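Local coordinates for SsfS6 (Streptomyces sp. SF2575, PDB 4G2T), which belongs to the GT-B structural class, with two Rossmann-like domains facing each other, and holds thymidine-5'-diphosphate in a pocket, at residues Trp121-Val126 with Ala140-Pro145; Thr128-Leu133 with Leu158-Gly163; Ile144-Gln149 with Pro180-Ser185. All blocks are in the same frame, centred on the assembly; numbering follows the deposited sequence.

Interaction 1: Trp121-Val126 with Ala140-Pro145; sequences WKPDLV and ATLGIP
Pro123, Leu125 and Val126 meet Ile144 and Pro145 in a beta-alpha-beta unit of the N-terminal Rossmann-like domain, where the lead-in to strand 125-129 lies beside the exit of helix 134-142. Most of the contact is apolar. Ile144 is the hub: with CG1 held between the backbone N and the carbonyl carbon (chi1 57°), its extended chain carries CD1 to within 4.1 Å of Pro123 CG and 4.0 Å of Val126 CG2, meeting each side chain at about a right angle. A branched hydrocarbon suits a site bordered by a proline ring and a valine. Leu142, on the last turn of the helix, adds CD2 at 4.1 Å from Pro123 CD, and also leans on Leu115 and Ala118 of helix 92-121. Gly143 then leaves the helix with positive phi, a conformation glycine takes easily, and turns the chain toward the next strand.

The polar part is slight. Val126 N gives a weak hydrogen bond to Pro145 O at 3.4 Å, just ahead of the pairing of strands 125-129 and 146-149, while Asp124 OD2 is hydrogen-bonded to Arg16 N. Beside that weak bond, Leu125 reaches over the proline, its CD1 lying 3.8 Å from Pro145 CG.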
loop_
_atom_site.group_PDB
_atom_site.type_symbol
_atom_site.label_atom_id
_atom_site.label_comp_id
_atom_site.label_asym_id
_atom_site.label_seq_id
_atom_site.Cartn_x
_atom_site.Cartn_y
_atom_site.Cartn_z
ATOM N N TRP A 121 -14.856 -14.916 7.305
ATOM C CA TRP A 121 -13.689 -14.774 6.437
ATOM C C TRP A 121 -12.715 -15.935 6.615
ATOM O O TRP A 121 -11.964 -16.269 5.696
ATOM C CB TRP A 121 -12.985 -13.438 6.689
ATOM C CG TRP A 121 -12.061 -13.029 5.579
ATOM C CD1 TRP A 121 -12.401 -12.793 4.279
ATOM C CD2 TRP A 121 -10.651 -12.794 5.676
ATOM N NE1 TRP A 121 -11.289 -12.433 3.557
ATOM C CE2 TRP A 121 -10.203 -12.426 4.390
ATOM C CE3 TRP A 121 -9.725 -12.863 6.719
ATOM C CZ2 TRP A 121 -8.867 -12.126 4.124
ATOM C CZ3 TRP A 121 -8.400 -12.566 6.452
ATOM C CH2 TRP A 121 -7.984 -12.203 5.165
ATOM N N LYS A 122 -12.739 -16.541 7.800
ATOM C CA LYS A 122 -11.908 -17.703 8.120
ATOM C C LYS A 122 -10.418 -17.480 7.871
ATOM O O LYS A 122 -9.867 -17.987 6.895
ATOM C CB LYS A 122 -12.387 -18.937 7.350
ATOM C CG LYS A 122 -13.793 -19.385 7.711
ATOM C CD LYS A 122 -14.276 -20.486 6.782
ATOM C CE LYS A 122 -15.624 -21.030 7.229
ATOM N NZ LYS A 122 -16.658 -19.963 7.314
ATOM N N PRO A 123 -9.758 -16.723 8.759
ATOM C CA PRO A 123 -8.317 -16.499 8.628
ATOM C C PRO A 123 -7.518 -17.655 9.221
ATOM O O PRO A 123 -8.026 -18.378 10.078
ATOM C CB PRO A 123 -8.095 -15.233 9.454
ATOM C CG PRO A 123 -9.121 -15.325 10.527
ATOM C CD PRO A 123 -10.327 -15.983 9.900
ATOM N N ASP A 124 -6.283 -17.825 8.763
ATOM C CA ASP A 124 -5.412 -18.869 9.284
ATOM C C ASP A 124 -4.500 -18.297 10.357
ATOM O O ASP A 124 -3.906 -19.033 11.144
ATOM C CB ASP A 124 -4.557 -19.461 8.163
ATOM C CG ASP A 124 -5.360 -19.781 6.921
ATOM O OD1 ASP A 124 -6.500 -20.274 7.053
ATOM O OD2 ASP A 124 -4.850 -19.533 5.809
ATOM N N LEU A 125 -4.395 -16.973 10.382
ATOM C CA LEU A 125 -3.424 -16.303 11.233
ATOM C C LEU A 125 -3.838 -14.863 11.515
ATOM O O LEU A 125 -4.399 -14.190 10.650
ATOM C CB LEU A 125 -2.053 -16.334 10.559
ATOM C CG LEU A 125 -0.853 -15.781 11.323
ATOM C CD1 LEU A 125 -0.619 -16.563 12.601
ATOM C CD2 LEU A 125 0.368 -15.832 10.436
ATOM N N VAL A 126 -3.558 -14.396 12.728
ATOM C CA VAL A 126 -3.916 -13.040 13.129
ATOM C C VAL A 126 -2.682 -12.175 13.363
ATOM O O VAL A 126 -1.794 -12.539 14.134
ATOM C CB VAL A 126 -4.779 -13.041 14.409
ATOM C CG1 VAL A 126 -5.001 -11.620 14.906
ATOM C CG2 VAL A 126 -6.108 -13.735 14.151
ATOM N N ALA A 140 -7.458 -16.890 19.869
ATOM C CA ALA A 140 -7.676 -17.939 20.859
ATOM C C ALA A 140 -9.081 -18.521 20.749
ATOM O O ALA A 140 -9.299 -19.700 21.029
ATOM C CB ALA A 140 -7.430 -17.405 22.261
ATOM N N THR A 141 -10.031 -17.687 20.338
ATOM C CA THR A 141 -11.421 -18.108 20.207
ATOM C C THR A 141 -11.599 -19.089 19.050
ATOM O O THR A 141 -12.344 -20.064 19.159
ATOM C CB THR A 141 -12.358 -16.899 20.006
ATOM O OG1 THR A 141 -12.172 -15.964 21.078
ATOM C CG2 THR A 141 -13.812 -17.345 19.974
ATOM N N LEU A 142 -10.905 -18.832 17.946
ATOM C CA LEU A 142 -11.000 -19.688 16.767
ATOM C C LEU A 142 -10.025 -20.859 16.830
ATOM O O LEU A 142 -10.192 -21.854 16.125
ATOM C CB LEU A 142 -10.767 -18.879 15.486
ATOM C CG LEU A 142 -11.986 -18.218 14.835
ATOM C CD1 LEU A 142 -12.612 -17.175 15.748
ATOM C CD2 LEU A 142 -11.607 -17.602 13.497
ATOM N N GLY A 143 -9.008 -20.736 17.678
ATOM C CA GLY A 143 -8.014 -21.782 17.831
ATOM C C GLY A 143 -6.938 -21.720 16.765
ATOM O O GLY A 143 -6.506 -22.747 16.241
ATOM N N ILE A 144 -6.503 -20.507 16.445
ATOM C CA ILE A 144 -5.483 -20.293 15.426
ATOM C C ILE A 144 -4.326 -19.474 15.995
ATOM O O ILE A 144 -4.519 -18.693 16.926
ATOM C CB ILE A 144 -6.070 -19.572 14.193
ATOM C CG1 ILE A 144 -6.708 -18.243 14.603
ATOM C CG2 ILE A 144 -7.087 -20.459 13.490
ATOM C CD1 ILE A 144 -7.277 -17.454 13.445
ATOM N N PRO A 145 -3.115 -19.658 15.445
ATOM C CA PRO A 145 -1.958 -18.889 15.918
ATOM C C PRO A 145 -2.103 -17.398 15.627
ATOM O O PRO A 145 -2.944 -17.008 14.817
ATOM C CB PRO A 145 -0.794 -19.474 15.110
ATOM C CG PRO A 145 -1.433 -20.079 13.902
ATOM C CD PRO A 145 -2.744 -20.611 14.384
#

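Interaction 2: Thr128-Leu133 with Leu158-Gly163; sequences TETYSL and LIKSAG
Tyr131 and Leu133 pack against Ile159, Lys160 and Gly163 in a buried, mainly apolar contact between a loop and a helix, at the C-terminal end of strand 125-129 in the Rossmann-like N-terminal domain. The loop leaves the strand through a type I beta turn from Glu129 to Ser132 and comes up against helix 157-166. The Tyr131 side chain lies about 11 Å from the bound thymidine-5'-diphosphate.

The ring of Tyr131 makes the main contact. Ile159 sets CG2 over the centre of one face, 3.6 Å from the ring centroid and 10° off the normal, a CH-pi contact. Having CG2 anti to the backbone N places this methyl over the ring, while the other branch sends CD1 toward the phenol end, 3.7 Å from Tyr131 OH. The hydroxyl itself makes a weak hydrogen bond to Pro156 O, so a tyrosine can offer a flat apolar face and still have a polar partner at its far end.

Glu129 steadies the turn: Tyr131 N donates to its OE1 at 2.9 Å, nearly straight but from above the carboxylate plane, and the same oxygen forms a salt bridge with Arg152.

Lys160 brings its aliphatic part against the loop, crossing Thr130 at about a right angle, with CB 3.9 Å from Tyr131 CE1 and CD 4.1 Å from Thr130 CG2, before its amine leads off toward Glu148 in a long, weak ion pair. One turn on, glycine lets the loop close in on bare helix backbone: Leu133 CD1 rests 3.5 Å from Gly163 C.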
loop_
_atom_site.group_PDB
_atom_site.type_symbol
_atom_site.label_atom_id
_atom_site.label_comp_id
_atom_site.label_asym_id
_atom_site.label_seq_id
_atom_site.Cartn_x
_atom_site.Cartn_y
_atom_site.Cartn_z
ATOM N N THR A 128 -1.351 -8.459 14.706
ATOM C CA THR A 128 -1.788 -7.358 15.554
ATOM C C THR A 128 -0.618 -6.733 16.304
ATOM O O THR A 128 0.487 -7.275 16.310
ATOM C CB THR A 128 -2.840 -7.828 16.575
ATOM O OG1 THR A 128 -3.493 -6.692 17.150
ATOM C CG2 THR A 128 -2.187 -8.651 17.677
ATOM N N GLU A 129 -0.865 -5.588 16.934
ATOM C CA GLU A 129 0.161 -4.924 17.729
ATOM C C GLU A 129 0.067 -5.338 19.195
ATOM O O GLU A 129 -0.844 -6.070 19.583
ATOM C CB GLU A 129 0.079 -3.402 17.574
ATOM C CG GLU A 129 -1.217 -2.786 18.064
ATOM C CD GLU A 129 -1.060 -2.075 19.394
ATOM O OE1 GLU A 129 0.060 -2.080 19.945
ATOM O OE2 GLU A 129 -2.059 -1.509 19.885
ATOM N N THR A 130 1.011 -4.865 20.002
ATOM C CA THR A 130 1.157 -5.321 21.383
ATOM C C THR A 130 -0.072 -5.072 22.257
ATOM O O THR A 130 -0.473 -5.940 23.033
ATOM C CB THR A 130 2.389 -4.681 22.058
ATOM O OG1 THR A 130 3.532 -4.817 21.204
ATOM C CG2 THR A 130 2.676 -5.351 23.393
ATOM N N TYR A 131 -0.674 -3.894 22.129
ATOM C CA TYR A 131 -1.772 -3.513 23.014
ATOM C C TYR A 131 -3.158 -3.675 22.387
ATOM O O TYR A 131 -4.166 -3.314 22.994
ATOM C CB TYR A 131 -1.574 -2.087 23.537
ATOM C CG TYR A 131 -0.294 -1.906 24.324
ATOM C CD1 TYR A 131 0.310 -2.981 24.964
ATOM C CD2 TYR A 131 0.314 -0.662 24.422
ATOM C CE1 TYR A 131 1.481 -2.822 25.679
ATOM C CE2 TYR A 131 1.485 -0.493 25.134
ATOM C CZ TYR A 131 2.064 -1.576 25.761
ATOM O OH TYR A 131 3.231 -1.413 26.472
ATOM N N SER A 132 -3.205 -4.218 21.175
ATOM C CA SER A 132 -4.478 -4.571 20.557
ATOM C C SER A 132 -4.830 -6.010 20.913
ATOM O O SER A 132 -4.584 -6.933 20.135
ATOM C CB SER A 132 -4.420 -4.394 19.039
ATOM O OG SER A 132 -4.359 -3.025 18.683
ATOM N N LEU A 133 -5.407 -6.192 22.096
ATOM C CA LEU A 133 -5.659 -7.521 22.644
ATOM C C LEU A 133 -6.847 -8.236 22.004
ATOM O O LEU A 133 -7.126 -9.391 22.327
ATOM C CB LEU A 133 -5.849 -7.441 24.162
ATOM C CG LEU A 133 -4.646 -6.925 24.954
ATOM C CD1 LEU A 133 -5.009 -6.740 26.418
ATOM C CD2 LEU A 133 -3.466 -7.873 24.807
ATOM N N LEU A 158 3.741 -3.765 31.867
ATOM C CA LEU A 158 2.769 -3.420 32.894
ATOM C C LEU A 158 1.446 -2.998 32.263
ATOM O O LEU A 158 0.373 -3.267 32.806
ATOM C CB LEU A 158 3.320 -2.294 33.765
ATOM C CG LEU A 158 2.636 -2.068 35.109
ATOM C CD1 LEU A 158 2.802 -3.286 36.002
ATOM C CD2 LEU A 158 3.211 -0.832 35.766
ATOM N N ILE A 159 1.532 -2.333 31.115
ATOM C CA ILE A 159 0.350 -1.955 30.351
ATOM C C ILE A 159 -0.361 -3.200 29.834
ATOM O O ILE A 159 -1.571 -3.357 29.999
ATOM C CB ILE A 159 0.718 -1.055 29.154
ATOM C CG1 ILE A 159 1.253 0.292 29.642
ATOM C CG2 ILE A 159 -0.481 -0.851 28.244
ATOM C CD1 ILE A 159 1.626 1.242 28.523
ATOM N N LYS A 160 0.407 -4.089 29.216
ATOM C CA LYS A 160 -0.131 -5.316 28.645
ATOM C C LYS A 160 -0.754 -6.222 29.705
ATOM O O LYS A 160 -1.842 -6.760 29.507
ATOM C CB LYS A 160 0.967 -6.056 27.880
ATOM C CG LYS A 160 0.582 -7.432 27.371
ATOM C CD LYS A 160 1.663 -7.961 26.443
ATOM C CE LYS A 160 1.868 -9.455 26.611
ATOM N NZ LYS A 160 2.985 -9.940 25.755
ATOM N N SER A 161 -0.063 -6.378 30.831
ATOM C CA SER A 161 -0.542 -7.234 31.914
ATOM C C SER A 161 -1.861 -6.737 32.501
ATOM O O SER A 161 -2.735 -7.534 32.845
ATOM C CB SER A 161 0.513 -7.343 33.018
ATOM O OG SER A 161 0.774 -6.078 33.601
ATOM N N ALA A 162 -1.997 -5.420 32.613
ATOM C CA ALA A 162 -3.219 -4.818 33.137
ATOM C C ALA A 162 -4.391 -5.056 32.193
ATOM O O ALA A 162 -5.516 -5.295 32.632
ATOM C CB ALA A 162 -3.019 -3.332 33.367
ATOM N N GLY A 163 -4.118 -4.988 30.894
ATOM C CA GLY A 163 -5.135 -5.225 29.886
ATOM C C GLY A 163 -5.625 -6.658 29.902
ATOM O O GLY A 163 -6.824 -6.915 29.790
#

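Interaction 3: Ile144-Gln149 with Pro180-Ser185; sequences IPWIEQ and PDPLLS
Trp146 and Pro182 form the centre of this contact, in which strand 146-149 lies beside its parallel neighbour, strand 184-187. Three hydrogen bonds join the segments. Trp146 O accepts from Leu183 N at 2.6 Å, and Glu148 N donates to Leu184 O at 2.9 Å. The indole supplies the third: NE1 donates a hydrogen bond to Pro180 O at 2.8 Å, the oxygen lying at the ring edge, in its plane. The Glu148 backbone also bonds with Ile186, the next residue of strand 184-187, and a CA-H...O contact from Ser185 CA to Glu148 O, 3.4 Å long, is an addition to this.

The same tryptophan is covered on a face. With CG between the backbone N and the carbonyl carbon (chi1 64°), the indole comes back toward 180-185, where Pro182 CB stands 3.4 Å from the centroid of the six-membered ring, 7° off the normal. A proline suits this spot because its compact ring can lie on the indole without needing a hydrogen-bond partner for its nitrogen. Beyond it, Glu148 extends alongside Pro182, its OE1 3.8 Å from Pro182 CG.

On the face that carries Ile147 and Leu184, Ile147 CD1 touches Leu184 CB at 3.7 Å, and both residues pack on Ile394 of helix 387-396. Trp146 instead faces Pro136 and Ala139 of helix 134-142, while Ile147 bonds through its backbone to strand 125-129.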
loop_
_atom_site.group_PDB
_atom_site.type_symbol
_atom_site.label_atom_id
_atom_site.label_comp_id
_atom_site.label_asym_id
_atom_site.label_seq_id
_atom_site.Cartn_x
_atom_site.Cartn_y
_atom_site.Cartn_z
ATOM N N ILE A 144 -6.503 -20.507 16.445
ATOM C CA ILE A 144 -5.483 -20.293 15.426
ATOM C C ILE A 144 -4.326 -19.474 15.995
ATOM O O ILE A 144 -4.519 -18.693 16.926
ATOM C CB ILE A 144 -6.070 -19.572 14.193
ATOM C CG1 ILE A 144 -6.708 -18.243 14.603
ATOM C CG2 ILE A 144 -7.087 -20.459 13.490
ATOM C CD1 ILE A 144 -7.277 -17.454 13.445
ATOM N N PRO A 145 -3.115 -19.658 15.445
ATOM C CA PRO A 145 -1.958 -18.889 15.918
ATOM C C PRO A 145 -2.103 -17.398 15.627
ATOM O O PRO A 145 -2.944 -17.008 14.817
ATOM C CB PRO A 145 -0.794 -19.474 15.110
ATOM C CG PRO A 145 -1.433 -20.079 13.902
ATOM C CD PRO A 145 -2.744 -20.611 14.384
ATOM N N TRP A 146 -1.292 -16.578 16.288
ATOM C CA TRP A 146 -1.299 -15.140 16.045
ATOM C C TRP A 146 0.103 -14.546 16.130
ATOM O O TRP A 146 0.997 -15.123 16.746
ATOM C CB TRP A 146 -2.251 -14.423 17.010
ATOM C CG TRP A 146 -1.866 -14.519 18.458
ATOM C CD1 TRP A 146 -2.006 -15.602 19.274
ATOM C CD2 TRP A 146 -1.301 -13.477 19.266
ATOM N NE1 TRP A 146 -1.552 -15.306 20.537
ATOM C CE2 TRP A 146 -1.116 -14.008 20.560
ATOM C CE3 TRP A 146 -0.929 -12.152 19.021
ATOM C CZ2 TRP A 146 -0.576 -13.258 21.603
ATOM C CZ3 TRP A 146 -0.392 -11.410 20.060
ATOM C CH2 TRP A 146 -0.219 -11.966 21.333
ATOM N N ILE A 147 0.286 -13.391 15.498
ATOM C CA ILE A 147 1.583 -12.725 15.475
ATOM C C ILE A 147 1.525 -11.405 16.233
ATOM O O ILE A 147 0.632 -10.588 16.007
ATOM C CB ILE A 147 2.042 -12.444 14.031
ATOM C CG1 ILE A 147 2.029 -13.730 13.202
ATOM C CG2 ILE A 147 3.426 -11.814 14.023
ATOM C CD1 ILE A 147 3.003 -14.779 13.687
ATOM N N GLU A 148 2.478 -11.202 17.138
ATOM C CA GLU A 148 2.577 -9.944 17.865
ATOM C C GLU A 148 3.716 -9.092 17.325
ATOM O O GLU A 148 4.877 -9.500 17.361
ATOM C CB GLU A 148 2.797 -10.189 19.358
ATOM C CG GLU A 148 2.960 -8.906 20.158
ATOM C CD GLU A 148 3.643 -9.125 21.493
ATOM O OE1 GLU A 148 3.518 -10.234 22.056
ATOM O OE2 GLU A 148 4.314 -8.189 21.975
ATOM N N GLN A 149 3.382 -7.907 16.827
ATOM C CA GLN A 149 4.397 -6.962 16.383
ATOM C C GLN A 149 4.441 -5.748 17.302
ATOM O O GLN A 149 3.408 -5.161 17.617
ATOM C CB GLN A 149 4.135 -6.506 14.946
ATOM C CG GLN A 149 5.132 -5.466 14.456
ATOM C CD GLN A 149 4.700 -4.790 13.170
ATOM O OE1 GLN A 149 3.973 -5.368 12.363
ATOM N NE2 GLN A 149 5.146 -3.554 12.976
ATOM N N PRO A 180 -2.788 -17.454 24.724
ATOM C CA PRO A 180 -1.688 -18.317 24.286
ATOM C C PRO A 180 -0.599 -17.471 23.644
ATOM O O PRO A 180 -0.917 -16.503 22.953
ATOM C CB PRO A 180 -2.348 -19.228 23.245
ATOM C CG PRO A 180 -3.565 -18.485 22.796
ATOM C CD PRO A 180 -4.038 -17.736 24.001
ATOM N N ASP A 181 0.661 -17.818 23.889
ATOM C CA ASP A 181 1.784 -17.062 23.351
ATOM C C ASP A 181 1.701 -16.973 21.832
ATOM O O ASP A 181 1.336 -17.944 21.169
ATOM C CB ASP A 181 3.112 -17.696 23.773
ATOM C CG ASP A 181 3.310 -17.684 25.277
ATOM O OD1 ASP A 181 3.821 -16.675 25.804
ATOM O OD2 ASP A 181 2.955 -18.686 25.933
ATOM N N PRO A 182 2.029 -15.797 21.275
ATOM C CA PRO A 182 1.941 -15.602 19.826
ATOM C C PRO A 182 2.960 -16.464 19.097
ATOM O O PRO A 182 3.992 -16.809 19.674
ATOM C CB PRO A 182 2.280 -14.119 19.654
ATOM C CG PRO A 182 3.122 -13.790 20.832
ATOM C CD PRO A 182 2.585 -14.619 21.962
ATOM N N LEU A 183 2.666 -16.811 17.848
ATOM C CA LEU A 183 3.568 -17.628 17.050
ATOM C C LEU A 183 4.900 -16.909 16.872
ATOM O O LEU A 183 5.955 -17.538 16.795
ATOM C CB LEU A 183 2.943 -17.934 15.688
ATOM C CG LEU A 183 3.506 -19.130 14.921
ATOM C CD1 LEU A 183 3.300 -20.413 15.714
ATOM C CD2 LEU A 183 2.861 -19.237 13.548
ATOM N N LEU A 184 4.842 -15.584 16.820
ATOM C CA LEU A 184 6.042 -14.773 16.685
ATOM C C LEU A 184 5.874 -13.439 17.403
ATOM O O LEU A 184 4.878 -12.740 17.210
ATOM C CB LEU A 184 6.359 -14.536 15.207
ATOM C CG LEU A 184 7.816 -14.224 14.864
ATOM C CD1 LEU A 184 8.684 -15.456 15.069
ATOM C CD2 LEU A 184 7.932 -13.710 13.438
ATOM N N SER A 185 6.846 -13.097 18.241
ATOM C CA SER A 185 6.863 -11.803 18.912
ATOM C C SER A 185 7.916 -10.909 18.273
ATOM O O SER A 185 9.112 -11.177 18.368
ATOM C CB SER A 185 7.141 -11.968 20.406
ATOM O OG SER A 185 6.044 -12.576 21.063
#

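In the fold
All three contacts belong to the N-terminal domain and draw on its parallel sheet. Interactions 1 and 3 share Ile144 and Pro145, and their centres lie 11 Å apart; they join strand 146-149 and the residues leading into it to strands 184-187 and 125-129. Interaction 3 lies at the surface and depends most on hydrogen bonds, whereas interaction 1 is partly buried, mostly aliphatic and has one weak bond. Interaction 2, at the other end of strand 125-129, is buried and works through ring and methyl packing against a helix. Backbone bonding of Thr128 with Ile147 and Gln149 ties the strands of interactions 2 and 3 together.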